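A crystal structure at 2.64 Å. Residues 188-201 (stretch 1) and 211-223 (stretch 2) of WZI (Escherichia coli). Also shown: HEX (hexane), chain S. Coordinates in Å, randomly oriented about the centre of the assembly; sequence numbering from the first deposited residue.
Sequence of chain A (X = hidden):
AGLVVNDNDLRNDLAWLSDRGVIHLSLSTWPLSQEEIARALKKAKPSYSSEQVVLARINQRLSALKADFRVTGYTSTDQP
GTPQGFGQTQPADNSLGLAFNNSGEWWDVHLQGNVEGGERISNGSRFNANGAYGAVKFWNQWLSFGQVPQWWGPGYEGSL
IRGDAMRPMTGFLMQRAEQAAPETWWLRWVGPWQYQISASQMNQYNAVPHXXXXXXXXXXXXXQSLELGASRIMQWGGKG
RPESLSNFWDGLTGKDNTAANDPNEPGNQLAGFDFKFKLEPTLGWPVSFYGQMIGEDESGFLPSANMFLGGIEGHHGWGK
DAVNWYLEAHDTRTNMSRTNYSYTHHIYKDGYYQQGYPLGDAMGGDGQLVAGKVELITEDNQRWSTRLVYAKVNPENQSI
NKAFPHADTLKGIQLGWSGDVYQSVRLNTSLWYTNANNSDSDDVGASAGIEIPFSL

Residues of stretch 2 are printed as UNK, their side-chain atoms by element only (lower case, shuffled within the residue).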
# COMPACT_ATOMS: atom_id res chain seq x y z
N ARG A 188 14.52 -12.88 -22.49
CA ARG A 188 15.42 -12.53 -21.37
C ARG A 188 15.56 -11.03 -21.14
O ARG A 188 15.90 -10.61 -20.04
CB ARG A 188 16.82 -13.14 -21.58
CG ARG A 188 16.89 -14.60 -21.17
CD ARG A 188 18.16 -15.29 -21.61
NE ARG A 188 18.06 -16.74 -21.43
CZ ARG A 188 19.03 -17.61 -21.71
NH1 ARG A 188 20.20 -17.20 -22.17
NH2 ARG A 188 18.82 -18.91 -21.51
N TRP A 189 15.31 -10.24 -22.17
CA TRP A 189 15.37 -8.78 -22.05
C TRP A 189 14.36 -8.22 -21.08
O TRP A 189 14.62 -7.21 -20.44
CB TRP A 189 15.20 -8.11 -23.42
CG TRP A 189 13.92 -8.49 -24.10
CD1 TRP A 189 13.69 -9.59 -24.91
CD2 TRP A 189 12.64 -7.79 -24.05
NE1 TRP A 189 12.40 -9.62 -25.35
CE2 TRP A 189 11.72 -8.57 -24.87
CE3 TRP A 189 12.18 -6.64 -23.41
CZ2 TRP A 189 10.39 -8.19 -25.04
CZ3 TRP A 189 10.85 -6.27 -23.59
CH2 TRP A 189 9.97 -7.03 -24.39
N VAL A 190 13.21 -8.89 -20.94
CA VAL A 190 12.13 -8.43 -20.05
C VAL A 190 12.62 -8.16 -18.61
O VAL A 190 12.21 -7.18 -17.99
CB VAL A 190 10.95 -9.44 -20.03
CG1 VAL A 190 9.96 -9.11 -18.92
CG2 VAL A 190 10.26 -9.46 -21.39
N GLY A 191 13.50 -9.02 -18.11
CA GLY A 191 14.04 -8.85 -16.76
C GLY A 191 13.12 -9.43 -15.70
O GLY A 191 12.20 -10.17 -16.03
N PRO A 192 13.38 -9.11 -14.42
CA PRO A 192 12.50 -9.59 -13.37
C PRO A 192 11.11 -9.03 -13.59
O PRO A 192 10.96 -7.84 -13.88
CB PRO A 192 13.11 -9.01 -12.08
CG PRO A 192 14.51 -8.65 -12.44
CD PRO A 192 14.43 -8.23 -13.88
N TRP A 193 10.12 -9.90 -13.51
CA TRP A 193 8.76 -9.52 -13.82
C TRP A 193 7.84 -10.18 -12.83
O TRP A 193 8.22 -11.17 -12.19
CB TRP A 193 8.42 -9.90 -15.25
CG TRP A 193 8.26 -11.38 -15.49
CD1 TRP A 193 9.24 -12.29 -15.85
CD2 TRP A 193 7.03 -12.17 -15.39
NE1 TRP A 193 8.73 -13.55 -15.98
CE2 TRP A 193 7.41 -13.55 -15.71
CE3 TRP A 193 5.71 -11.89 -15.08
CZ2 TRP A 193 6.49 -14.58 -15.72
CZ3 TRP A 193 4.78 -12.94 -15.09
CH2 TRP A 193 5.17 -14.25 -15.40
N GLN A 194 6.65 -9.61 -12.67
CA GLN A 194 5.68 -10.11 -11.72
C GLN A 194 4.25 -9.79 -12.13
O GLN A 194 3.97 -8.72 -12.71
CB GLN A 194 5.96 -9.53 -10.33
CG GLN A 194 4.86 -9.73 -9.29
CD GLN A 194 4.64 -11.19 -8.90
OE1 GLN A 194 4.41 -12.05 -9.75
NE2 GLN A 194 4.68 -11.46 -7.59
N TYR A 195 3.35 -10.73 -11.84
CA TYR A 195 1.94 -10.54 -12.04
C TYR A 195 1.23 -10.63 -10.70
O TYR A 195 1.68 -11.32 -9.78
CB TYR A 195 1.38 -11.57 -13.02
CG TYR A 195 1.16 -12.94 -12.43
CD1 TYR A 195 2.17 -13.89 -12.42
CD2 TYR A 195 -0.08 -13.30 -11.89
CE1 TYR A 195 1.97 -15.15 -11.88
CE2 TYR A 195 -0.28 -14.55 -11.34
CZ TYR A 195 0.75 -15.47 -11.33
OH TYR A 195 0.54 -16.72 -10.79
N GLN A 196 0.12 -9.92 -10.59
CA GLN A 196 -0.83 -10.15 -9.51
C GLN A 196 -2.22 -10.14 -10.10
O GLN A 196 -2.59 -9.23 -10.83
CB GLN A 196 -0.71 -9.09 -8.41
CG GLN A 196 -1.38 -9.49 -7.11
CD GLN A 196 -1.38 -8.38 -6.09
OE1 GLN A 196 -2.31 -7.57 -6.04
NE2 GLN A 196 -0.33 -8.31 -5.29
N ILE A 197 -3.00 -11.18 -9.80
CA ILE A 197 -4.40 -11.20 -10.20
C ILE A 197 -5.21 -11.33 -8.93
O ILE A 197 -4.78 -12.02 -8.00
CB ILE A 197 -4.71 -12.33 -11.20
CG1 ILE A 197 -4.48 -13.71 -10.58
CG2 ILE A 197 -3.84 -12.19 -12.45
CD1 ILE A 197 -4.59 -14.85 -11.57
N SER A 198 -6.35 -10.64 -8.87
CA SER A 198 -7.27 -10.80 -7.73
C SER A 198 -8.73 -10.68 -8.12
O SER A 198 -9.10 -9.86 -8.98
CB SER A 198 -6.94 -9.82 -6.60
OG SER A 198 -7.06 -8.47 -7.01
N ALA A 199 -9.55 -11.52 -7.49
CA ALA A 199 -11.02 -11.43 -7.57
C ALA A 199 -11.58 -11.33 -6.14
O ALA A 199 -11.33 -12.20 -5.32
CB ALA A 199 -11.60 -12.62 -8.30
N SER A 200 -12.31 -10.24 -5.87
CA SER A 200 -12.76 -9.88 -4.53
C SER A 200 -14.24 -9.46 -4.51
O SER A 200 -14.82 -9.13 -5.54
CB SER A 200 -11.91 -8.73 -3.98
OG SER A 200 -10.54 -9.08 -3.85
N GLN A 201 -14.84 -9.47 -3.32
CA GLN A 201 -16.23 -9.07 -3.13
C GLN A 201 -16.30 -7.86 -2.21
O GLN A 201 -15.81 -7.89 -1.08
CB GLN A 201 -17.03 -10.22 -2.51
CG GLN A 201 -18.53 -9.96 -2.50
CD GLN A 201 -19.32 -11.15 -2.03
OE1 GLN A 201 -19.92 -11.87 -2.83
NE2 GLN A 201 -19.33 -11.39 -0.72
N UNK A 211 -20.70 -6.54 -4.90
CA UNK A 211 -20.02 -6.18 -6.13
C UNK A 211 -18.59 -6.72 -6.10
O UNK A 211 -17.92 -6.76 -5.05
c UNK A 211 -20.01 -4.67 -6.34
N UNK A 212 -18.11 -7.13 -7.26
CA UNK A 212 -16.80 -7.73 -7.35
C UNK A 212 -15.81 -6.70 -7.83
O UNK A 212 -16.13 -5.85 -8.66
c UNK A 212 -16.82 -8.92 -8.30
n UNK A 212 -19.82 -11.62 -5.34
c UNK A 212 -18.05 -9.80 -8.18
c UNK A 212 -19.52 -11.20 -6.73
c UNK A 212 -18.32 -10.27 -6.76
N UNK A 213 -14.60 -6.76 -7.27
CA UNK A 213 -13.47 -6.07 -7.86
C UNK A 213 -12.56 -7.17 -8.41
O UNK A 213 -12.04 -7.99 -7.66
c UNK A 213 -13.70 -4.10 -6.30
c UNK A 213 -11.55 -4.49 -7.48
c UNK A 213 -14.08 -3.02 -7.30
c UNK A 213 -12.75 -5.17 -6.84
N UNK A 214 -12.43 -7.19 -9.73
CA UNK A 214 -11.55 -8.14 -10.40
C UNK A 214 -10.45 -7.33 -11.07
O UNK A 214 -10.73 -6.28 -11.67
c UNK A 214 -14.60 -10.13 -11.49
c UNK A 214 -11.35 -9.89 -12.20
c UNK A 214 -12.31 -9.00 -11.43
c UNK A 214 -13.35 -9.85 -10.69
N UNK A 215 -9.21 -7.79 -10.95
CA UNK A 215 -8.08 -6.97 -11.36
C UNK A 215 -6.79 -7.70 -11.67
O UNK A 215 -6.58 -8.85 -11.28
N UNK A 216 -5.92 -6.99 -12.36
CA UNK A 216 -4.67 -7.55 -12.84
C UNK A 216 -3.60 -6.50 -12.85
O UNK A 216 -3.86 -5.32 -13.14
N UNK A 217 -2.38 -6.91 -12.53
CA UNK A 217 -1.24 -6.02 -12.54
C UNK A 217 0.01 -6.75 -13.00
O UNK A 217 0.24 -7.91 -12.64
c UNK A 217 0.43 -3.97 -9.73
c UNK A 217 -1.03 -5.43 -11.16
n UNK A 217 1.06 -1.51 -11.00
c UNK A 217 1.98 -2.12 -10.26
n UNK A 217 3.18 -1.57 -10.11
c UNK A 217 0.32 -4.74 -11.02
n UNK A 217 1.71 -3.27 -9.65
N UNK A 218 0.82 -6.05 -13.79
CA UNK A 218 2.03 -6.60 -14.37
C UNK A 218 3.14 -5.58 -14.23
O UNK A 218 2.92 -4.39 -14.45
c UNK A 218 3.96 -6.79 -17.15
c UNK A 218 5.19 -8.75 -17.76
c UNK A 218 1.81 -6.92 -15.84
c UNK A 218 4.24 -9.53 -17.13
c UNK A 218 3.15 -8.94 -16.51
c UNK A 218 5.05 -7.37 -17.78
c UNK A 218 3.00 -7.56 -16.51
N UNK A 219 4.33 -6.06 -13.87
CA UNK A 219 5.52 -5.21 -13.81
C UNK A 219 6.74 -5.93 -14.36
O UNK A 219 6.84 -7.16 -14.31
o UNK A 219 5.83 -5.96 -11.56
c UNK A 219 5.84 -4.79 -12.38
c UNK A 219 4.81 -3.82 -11.86
N UNK A 220 7.68 -5.15 -14.90
CA UNK A 220 8.95 -5.70 -15.34
C UNK A 220 10.04 -4.64 -15.35
O UNK A 220 9.77 -3.45 -15.55
c UNK A 220 7.38 -3.74 -19.04
c UNK A 220 8.38 -3.63 -19.99
c UNK A 220 9.67 -5.27 -18.82
c UNK A 220 8.84 -6.36 -16.72
c UNK A 220 9.52 -4.40 -19.88
c UNK A 220 7.54 -4.62 -17.98
c UNK A 220 8.68 -5.39 -17.86
N UNK A 221 11.27 -5.12 -15.15
CA UNK A 221 12.45 -4.27 -15.10
C UNK A 221 13.48 -4.70 -16.18
O UNK A 221 14.33 -5.57 -15.94
c UNK A 221 13.05 -4.34 -13.69
o UNK A 221 13.80 -3.17 -13.41
N UNK A 222 13.40 -4.09 -17.37
CA UNK A 222 14.33 -4.46 -18.44
C UNK A 222 15.80 -4.13 -18.12
O UNK A 222 16.69 -4.84 -18.58
c UNK A 222 12.71 -2.82 -19.21
c UNK A 222 13.86 -3.65 -19.66
c UNK A 222 12.55 -2.95 -17.73
N UNK A 223 16.02 -3.06 -17.36
CA UNK A 223 17.35 -2.69 -16.87
C UNK A 223 17.25 -2.32 -15.39
O UNK A 223 16.24 -1.78 -14.97
c UNK A 223 17.96 -1.51 -17.66
c UNK A 223 17.53 0.86 -18.51
c UNK A 223 18.48 -1.97 -19.02
c UNK A 223 16.95 -0.36 -17.84
C1 HEX S . -1.25 -16.10 -15.00
C2 HEX S . -0.35 -17.20 -14.45
C3 HEX S . 1.08 -17.12 -15.01
C4 HEX S . 1.75 -18.49 -14.94
C5 HEX S . 3.14 -18.52 -15.57
C6 HEX S . 3.64 -19.95 -15.68

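Position 211 carries one side-chain carbon and nothing beyond it, so it is alanine. The CB of Ala211 points away from stretch 1, and its contact runs through the backbone, with the O of Ala211 3.4 Å from the CA of Gln201. Position 212 has four carbons in a row ending in nitrogen, an unbranched chain that only lysine fits. The NZ of Lys212 lies 2.5 Å from OE1 of Gln201, but the angle is too poor for a hydrogen bond.

Position 213 has four carbons forked at the first, one arm two carbons long: isoleucine. Its backbone pairs with Ser200, N to O and O to N both 2.9 Å, while the end of the Ile213 side chain leads away. Position 214 shows the same fork and is also isoleucine; CG1 of Ile214 packs 4.1 Å from CB of Ala199.

Positions 215 and 216 have no side-chain atoms, so both are glycine. Gly215 N donates to Ser198 O at 2.9 Å and Ser198 N to Gly215 O at 3.0 Å. Opposite Ile197, the CA of Gly216 makes a 3.3 Å CA-H...O contact with the O of Gln196.

Position 217 runs three carbons, a nitrogen, then a carbon bearing two more nitrogens, the guanidinium of arginine. The end of Arg217 leads away to partners elsewhere in the structure. Position 218 has one carbon and a six-carbon ring without oxygen: phenylalanine. CE1 of Phe218 comes 3.5 Å from CE3 of Trp193; the planes differ by 24°, but centroids 5.7 Å apart leave little overlap.

At 219 one carbon carries an oxygen and a carbon, which is threonine; OG1 of Thr219 lies 3.8 Å from CB of Gln194. Position 220 repeats the carbon-plus-ring pattern and is phenylalanine. The CB of Phe220 sits 3.7 Å from CG1 of Val190 and 3.9 Å from CB of Trp193.

Position 221 has one carbon, then one oxygen: serine. Ser221 N donates to Pro192 O at 3.0 Å. At 222 three carbons close onto the backbone nitrogen, which is proline; lacking a hydrogen, the N of Pro222 cannot bond to Val190 O, 3.4 Å away. Position 223 is again a four-carbon fork with one longer arm, and Ile223 makes no contact.

The strands run antiparallel at 172°, joined by nine backbone hydrogen bonds. Trp193, Phe218 and Phe220 share one face, whereas Gln194, Gln196, Arg217 and Thr219 share the other. At Gly191, an ideal CB would fall 1.9 Å from Ser221 O, so the absent side chain permits the close approach there.

Stretch 2 (211-223) AKIIGGRFTFSPI
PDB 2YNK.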